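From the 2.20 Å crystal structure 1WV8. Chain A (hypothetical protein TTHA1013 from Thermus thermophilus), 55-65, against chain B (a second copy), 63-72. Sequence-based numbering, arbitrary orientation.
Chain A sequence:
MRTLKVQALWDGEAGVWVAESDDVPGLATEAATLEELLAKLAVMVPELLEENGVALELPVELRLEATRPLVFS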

ATOM      1  N   ALA A  55       8.844 -19.812  -9.893  1.00 75.61           N
ATOM      2  CA  ALA A  55       7.542 -20.356 -10.269  1.00 74.39           C
ATOM      3  C   ALA A  55       6.527 -19.219 -10.319  1.00 76.09           C
ATOM      4  O   ALA A  55       5.510 -19.246  -9.625  1.00 77.98           O
ATOM      5  CB  ALA A  55       7.104 -21.425  -9.266  1.00 77.13           C
ATOM      6  N   LEU A  56       6.810 -18.220 -11.149  1.00 73.04           N
ATOM      7  CA  LEU A  56       5.940 -17.053 -11.285  1.00 69.82           C
ATOM      8  C   LEU A  56       5.383 -16.849 -12.684  1.00 66.31           C
ATOM      9  O   LEU A  56       6.031 -17.181 -13.676  1.00 62.28           O
ATOM     10  CB  LEU A  56       6.704 -15.785 -10.912  1.00 69.52           C
ATOM     11  CG  LEU A  56       7.090 -15.539  -9.459  1.00 69.93           C
ATOM     12  CD1 LEU A  56       8.005 -14.331  -9.391  1.00 74.26           C
ATOM     13  CD2 LEU A  56       5.839 -15.316  -8.624  1.00 66.78           C
ATOM     14  N   GLU A  57       4.177 -16.294 -12.756  1.00 67.53           N
ATOM     15  CA  GLU A  57       3.562 -15.982 -14.041  1.00 71.38           C
ATOM     16  C   GLU A  57       3.901 -14.513 -14.285  1.00 69.06           C
ATOM     17  O   GLU A  57       3.808 -13.692 -13.371  1.00 70.95           O
ATOM     18  CB  GLU A  57       2.046 -16.179 -13.998  1.00 75.24           C
ATOM     19  CG  GLU A  57       1.622 -17.629 -13.901  1.00 88.68           C
ATOM     20  CD  GLU A  57       0.133 -17.807 -14.084  1.00100.00           C
ATOM     21  OE1 GLU A  57      -0.394 -17.366 -15.127  1.00101.92           O
ATOM     22  OE2 GLU A  57      -0.508 -18.389 -13.185  1.00105.47           O
ATOM     23  N   LEU A  58       4.303 -14.185 -15.507  1.00 63.83           N
ATOM     24  CA  LEU A  58       4.697 -12.822 -15.841  1.00 65.87           C
ATOM     25  C   LEU A  58       3.683 -12.057 -16.697  1.00 67.13           C
ATOM     26  O   LEU A  58       2.796 -12.651 -17.311  1.00 69.66           O
ATOM     27  CB  LEU A  58       6.061 -12.858 -16.542  1.00 75.23           C
ATOM     28  CG  LEU A  58       7.319 -13.221 -15.729  1.00 80.31           C
ATOM     29  CD1 LEU A  58       7.025 -14.260 -14.659  1.00 81.85           C
ATOM     30  CD2 LEU A  58       8.376 -13.746 -16.680  1.00 81.92           C
ATOM     31  N   PRO A  59       3.789 -10.716 -16.722  1.00 67.87           N
ATOM     32  CA  PRO A  59       4.796  -9.938 -15.991  1.00 69.73           C
ATOM     33  C   PRO A  59       4.374  -9.789 -14.528  1.00 72.94           C
ATOM     34  O   PRO A  59       3.180  -9.678 -14.225  1.00 67.24           O
ATOM     35  CB  PRO A  59       4.800  -8.611 -16.737  1.00 72.19           C
ATOM     36  CG  PRO A  59       3.361  -8.443 -17.079  1.00 69.83           C
ATOM     37  CD  PRO A  59       2.949  -9.832 -17.550  1.00 66.83           C
ATOM     38  N   VAL A  60       5.352  -9.787 -13.625  1.00 71.96           N
ATOM     39  CA  VAL A  60       5.057  -9.676 -12.198  1.00 71.44           C
ATOM     40  C   VAL A  60       5.073  -8.248 -11.663  1.00 63.36           C
ATOM     41  O   VAL A  60       5.962  -7.459 -11.988  1.00 57.16           O
ATOM     42  CB  VAL A  60       6.046 -10.518 -11.349  1.00 73.88           C
ATOM     43  CG1 VAL A  60       5.699 -10.395  -9.874  1.00 78.33           C
ATOM     44  CG2 VAL A  60       5.995 -11.975 -11.775  1.00 72.72           C
ATOM     45  N   GLU A  61       4.074  -7.928 -10.843  1.00 58.31           N
ATOM     46  CA  GLU A  61       3.967  -6.609 -10.226  1.00 50.06           C
ATOM     47  C   GLU A  61       3.947  -6.746  -8.704  1.00 46.44           C
ATOM     48  O   GLU A  61       3.405  -7.711  -8.149  1.00 36.18           O
ATOM     49  CB  GLU A  61       2.699  -5.894 -10.686  1.00 50.62           C
ATOM     50  CG  GLU A  61       1.424  -6.689 -10.461  1.00 80.04           C
ATOM     51  CD  GLU A  61       0.167  -5.837 -10.575  1.00 90.42           C
ATOM     52  OE1 GLU A  61       0.021  -5.111 -11.583  1.00101.27           O
ATOM     53  OE2 GLU A  61      -0.681  -5.903  -9.659  1.00 98.12           O
ATOM     54  N   LEU A  62       4.541  -5.766  -8.043  1.00 33.78           N
ATOM     55  CA  LEU A  62       4.616  -5.727  -6.587  1.00 43.84           C
ATOM     56  C   LEU A  62       3.516  -4.830  -5.995  1.00 42.65           C
ATOM     57  O   LEU A  62       3.432  -3.651  -6.342  1.00 36.98           O
ATOM     58  CB  LEU A  62       5.991  -5.186  -6.184  1.00 41.00           C
ATOM     59  CG  LEU A  62       6.323  -5.009  -4.707  1.00 51.59           C
ATOM     60  CD1 LEU A  62       6.532  -6.368  -4.074  1.00 47.31           C
ATOM     61  CD2 LEU A  62       7.582  -4.165  -4.573  1.00 51.30           C
ATOM     62  N   ARG A  63       2.669  -5.380  -5.121  1.00 28.58           N
ATOM     63  CA  ARG A  63       1.614  -4.582  -4.481  1.00 27.32           C
ATOM     64  C   ARG A  63       1.956  -4.338  -2.999  1.00 38.71           C
ATOM     65  O   ARG A  63       1.795  -5.222  -2.152  1.00 32.52           O
ATOM     66  CB  ARG A  63       0.251  -5.279  -4.580  1.00 32.61           C
ATOM     67  CG  ARG A  63      -0.907  -4.434  -4.030  1.00 38.21           C
ATOM     68  CD  ARG A  63      -2.251  -5.156  -4.109  1.00 48.93           C
ATOM     69  NE  ARG A  63      -2.635  -5.511  -5.476  1.00 52.88           N
ATOM     70  CZ  ARG A  63      -3.747  -6.174  -5.791  1.00 58.26           C
ATOM     71  NH1 ARG A  63      -4.586  -6.551  -4.835  1.00 58.03           N
ATOM     72  NH2 ARG A  63      -4.016  -6.470  -7.057  1.00 58.41           N
ATOM     73  N   LEU A  64       2.454  -3.143  -2.693  1.00 35.48           N
ATOM     74  CA  LEU A  64       2.793  -2.786  -1.318  1.00 28.23           C
ATOM     75  C   LEU A  64       1.526  -2.313  -0.618  1.00 36.77           C
ATOM     76  O   LEU A  64       0.889  -1.351  -1.055  1.00 29.18           O
ATOM     77  CB  LEU A  64       3.821  -1.669  -1.290  1.00 27.05           C
ATOM     78  CG  LEU A  64       4.924  -1.713  -0.222  1.00 42.81           C
ATOM     79  CD1 LEU A  64       5.295  -0.284   0.132  1.00 19.26           C
ATOM     80  CD2 LEU A  64       4.477  -2.464   1.019  1.00 42.94           C
ATOM     81  N   GLU A  65       1.169  -2.990   0.470  1.00 26.58           N
ATOM     82  CA  GLU A  65      -0.038  -2.669   1.222  1.00 30.92           C
ATOM     83  C   GLU A  65       0.254  -2.120   2.618  1.00 35.50           C
ATOM     84  O   GLU A  65       1.092  -2.652   3.343  1.00 40.83           O
ATOM     85  CB  GLU A  65      -0.907  -3.922   1.342  1.00 33.78           C
ATOM     86  CG  GLU A  65      -1.273  -4.541  -0.011  1.00 56.28           C
ATOM     87  CD  GLU A  65      -1.818  -5.955   0.116  1.00 65.14           C
ATOM     88  OE1 GLU A  65      -1.115  -6.801   0.713  1.00 51.68           O
ATOM     89  OE2 GLU A  65      -2.939  -6.220  -0.383  1.00 70.78           O
TER
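Chain B, residues 63-72: RLEATRPLVF

Chain B runs against chain A as a neighbouring antiparallel strand: residues 65-69 of B pair, in reverse order, with 61-65 of A, their N-to-C directions 158° apart and their axes approaching to 4.5 Å. Both backbones are extended where they pair; in chain A, A55(A) departs from this, and the peptide before P59(A) is cis. The two stretches together bury 735 Å².

Towards the start of the stretch, L56(A) and V60(A) offer apolar side chains. L56(A) CD1 lies 4.4 Å from F72(B) CZ. V60(A) is more intimate: its CB meets the edge of the same ring, 3.8 Å from F72(B) CE2, and its CG1 is 4.0 Å from L70(B) CD1. Its carbonyl begins the ladder, V60(A) O accepting from L70(B) N at 2.9 Å.

From here side chains alternate between the faces of the sheet. E61(A) faces P69(B), CA to CA 4.3 Å, in a non-hydrogen-bonded pair; proline, lacking an amide hydrogen, costs no bond there. L62(A) pairs with R68(B) through two hydrogen bonds, L62(A) N to R68(B) O at 2.6 Å and R68(B) N to L62(A) O at 2.8 Å, while L62(A) CB packs 4.0 Å from L70(B) CG, a buried apolar contact well suited to leucine.

R63(A) stands opposite T67(B), CA to CA 4.3 Å, on the face it shares with E61(A). A water ties these polar groups together: it accepts from R63(A) NE at 2.5 Å, donates to E61(A) OE2 at 2.7 Å and bonds to T67(B) OG1 at 2.7 Å.

L64(A) and A66(B) exchange backbone bonds, L64(A) N to A66(B) O at 2.8 Å and A66(B) N to L64(A) O at 2.9 Å; both are buried, on the face they share with L62(A), where apolar side chains fit. Finally E65(A) meets its own copy: E65(A) OE2 lies 3.5 Å from E65(B) OE2, a close approach of like charges, with an arginine near each carboxylate: long salt bridges join R63(A) NH1 to E65(B) OE2 and E65(A) OE2 to R63(B) NH1, each 3.6 Å.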

ATOM      1  N   ARG B  63      -6.949  -0.119   3.741  1.00 28.58           N
ATOM      2  CA  ARG B  63      -5.766  -0.751   3.142  1.00 27.32           C
ATOM      3  C   ARG B  63      -5.284   0.062   1.925  1.00 38.71           C
ATOM      4  O   ARG B  63      -5.867  -0.009   0.838  1.00 32.52           O
ATOM      5  CB  ARG B  63      -6.066  -2.191   2.705  1.00 32.61           C
ATOM      6  CG  ARG B  63      -4.831  -2.938   2.179  1.00 38.21           C
ATOM      7  CD  ARG B  63      -5.156  -4.359   1.720  1.00 48.93           C
ATOM      8  NE  ARG B  63      -5.702  -5.199   2.787  1.00 52.88           N
ATOM      9  CZ  ARG B  63      -6.089  -6.462   2.619  1.00 58.26           C
ATOM     10  NH1 ARG B  63      -5.987  -7.032   1.425  1.00 58.03           N
ATOM     11  NH2 ARG B  63      -6.588  -7.153   3.636  1.00 58.41           N
ATOM     12  N   LEU B  64      -4.235   0.855   2.118  1.00 35.48           N
ATOM     13  CA  LEU B  64      -3.673   1.656   1.034  1.00 28.23           C
ATOM     14  C   LEU B  64      -2.721   0.779   0.233  1.00 36.77           C
ATOM     15  O   LEU B  64      -1.751   0.244   0.777  1.00 29.18           O
ATOM     16  CB  LEU B  64      -2.906   2.844   1.586  1.00 27.05           C
ATOM     17  CG  LEU B  64      -2.998   4.187   0.843  1.00 42.81           C
ATOM     18  CD1 LEU B  64      -1.684   4.922   1.032  1.00 19.26           C
ATOM     19  CD2 LEU B  64      -3.286   3.994  -0.635  1.00 42.94           C
ATOM     20  N   GLU B  65      -3.000   0.639  -1.060  1.00 26.58           N
ATOM     21  CA  GLU B  65      -2.193  -0.198  -1.941  1.00 30.92           C
ATOM     22  C   GLU B  65      -1.434   0.604  -2.998  1.00 35.50           C
ATOM     23  O   GLU B  65      -1.990   1.498  -3.632  1.00 40.83           O
ATOM     24  CB  GLU B  65      -3.096  -1.220  -2.633  1.00 33.78           C
ATOM     25  CG  GLU B  65      -3.889  -2.092  -1.654  1.00 56.28           C
ATOM     26  CD  GLU B  65      -5.029  -2.842  -2.325  1.00 65.14           C
ATOM     27  OE1 GLU B  65      -5.872  -2.175  -2.966  1.00 51.68           O
ATOM     28  OE2 GLU B  65      -5.087  -4.090  -2.205  1.00 70.78           O
ATOM     29  N   ALA B  66      -0.160   0.276  -3.179  1.00 25.23           N
ATOM     30  CA  ALA B  66       0.679   0.939  -4.167  1.00 35.12           C
ATOM     31  C   ALA B  66       1.375  -0.149  -4.957  1.00 42.71           C
ATOM     32  O   ALA B  66       2.085  -0.984  -4.380  1.00 35.49           O
ATOM     33  CB  ALA B  66       1.715   1.836  -3.484  1.00 31.30           C
ATOM     34  N   THR B  67       1.181  -0.145  -6.275  1.00 38.71           N
ATOM     35  CA  THR B  67       1.787  -1.155  -7.123  1.00 37.59           C
ATOM     36  C   THR B  67       3.002  -0.651  -7.892  1.00 50.06           C
ATOM     37  O   THR B  67       3.061   0.504  -8.323  1.00 59.02           O
ATOM     38  CB  THR B  67       0.754  -1.747  -8.108  1.00 43.24           C
ATOM     39  OG1 THR B  67      -0.364  -2.271  -7.372  1.00 48.31           O
ATOM     40  CG2 THR B  67       1.375  -2.875  -8.920  1.00 45.42           C
ATOM     41  N   ARG B  68       3.977  -1.543  -8.041  1.00 42.49           N
ATOM     42  CA  ARG B  68       5.214  -1.255  -8.742  1.00 50.28           C
ATOM     43  C   ARG B  68       5.514  -2.432  -9.662  1.00 50.23           C
ATOM     44  O   ARG B  68       5.428  -3.594  -9.262  1.00 43.33           O
ATOM     45  CB  ARG B  68       6.360  -1.091  -7.744  1.00 60.63           C
ATOM     46  CG  ARG B  68       7.687  -0.672  -8.351  1.00 65.01           C
ATOM     47  CD  ARG B  68       8.168   0.646  -7.754  1.00 72.48           C
ATOM     48  NE  ARG B  68       9.605   0.821  -7.950  1.00 82.99           N
ATOM     49  CZ  ARG B  68      10.304   1.889  -7.546  1.00 89.81           C
ATOM     50  NH1 ARG B  68       9.692   2.917  -6.969  1.00 83.35           N
ATOM     51  NH2 ARG B  68      11.553   2.039  -7.981  1.00 86.90           N
ATOM     52  N   PRO B  69       5.866  -2.147 -10.914  1.00 52.22           N
ATOM     53  CA  PRO B  69       6.169  -3.237 -11.843  1.00 50.37           C
ATOM     54  C   PRO B  69       7.562  -3.808 -11.554  1.00 42.45           C
ATOM     55  O   PRO B  69       8.489  -3.051 -11.286  1.00 40.16           O
ATOM     56  CB  PRO B  69       6.099  -2.541 -13.193  1.00 51.88           C
ATOM     57  CG  PRO B  69       6.703  -1.193 -12.869  1.00 57.06           C
ATOM     58  CD  PRO B  69       6.032  -0.832 -11.559  1.00 42.06           C
ATOM     59  N   LEU B  70       7.709  -5.131 -11.598  1.00 45.29           N
ATOM     60  CA  LEU B  70       9.015  -5.752 -11.349  1.00 50.75           C
ATOM     61  C   LEU B  70       9.757  -6.181 -12.618  1.00 49.64           C
ATOM     62  O   LEU B  70       9.171  -6.799 -13.515  1.00 52.40           O
ATOM     63  CB  LEU B  70       8.862  -6.967 -10.428  1.00 44.81           C
ATOM     64  CG  LEU B  70       8.505  -6.621  -8.979  1.00 58.52           C
ATOM     65  CD1 LEU B  70       8.360  -7.900  -8.161  1.00 58.32           C
ATOM     66  CD2 LEU B  70       9.589  -5.710  -8.394  1.00 42.01           C
ATOM     67  N   VAL B  71      11.049  -5.859 -12.673  1.00 52.98           N
ATOM     68  CA  VAL B  71      11.899  -6.203 -13.815  1.00 58.10           C
ATOM     69  C   VAL B  71      12.874  -7.341 -13.506  1.00 63.38           C
ATOM     70  O   VAL B  71      13.579  -7.320 -12.490  1.00 63.55           O
ATOM     71  CB  VAL B  71      12.717  -4.985 -14.285  1.00 49.25           C
ATOM     72  CG1 VAL B  71      13.511  -5.343 -15.536  1.00 57.78           C
ATOM     73  CG2 VAL B  71      11.786  -3.815 -14.561  1.00 45.24           C
ATOM     74  N   PHE B  72      12.912  -8.330 -14.395  1.00 71.74           N
ATOM     75  CA  PHE B  72      13.794  -9.487 -14.244  1.00 77.60           C
ATOM     76  C   PHE B  72      14.749  -9.589 -15.427  1.00 74.19           C
ATOM     77  O   PHE B  72      15.976  -9.462 -15.224  1.00 73.19           O
ATOM     78  CB  PHE B  72      12.966 -10.768 -14.163  1.00 79.08           C
ATOM     79  CG  PHE B  72      11.982 -10.772 -13.036  1.00 91.02           C
ATOM     80  CD1 PHE B  72      12.407 -10.953 -11.723  1.00 96.68           C
ATOM     81  CD2 PHE B  72      10.627 -10.583 -13.285  1.00 96.72           C
ATOM     82  CE1 PHE B  72      11.494 -10.941 -10.671  1.00102.73           C
ATOM     83  CE2 PHE B  72       9.704 -10.570 -12.240  1.00 99.44           C
ATOM     84  CZ  PHE B  72      10.139 -10.752 -10.931  1.00102.07           C
TER
HETATM   85  O   HOH W   1      -1.844  -4.527  -7.685  1.00 54.45           O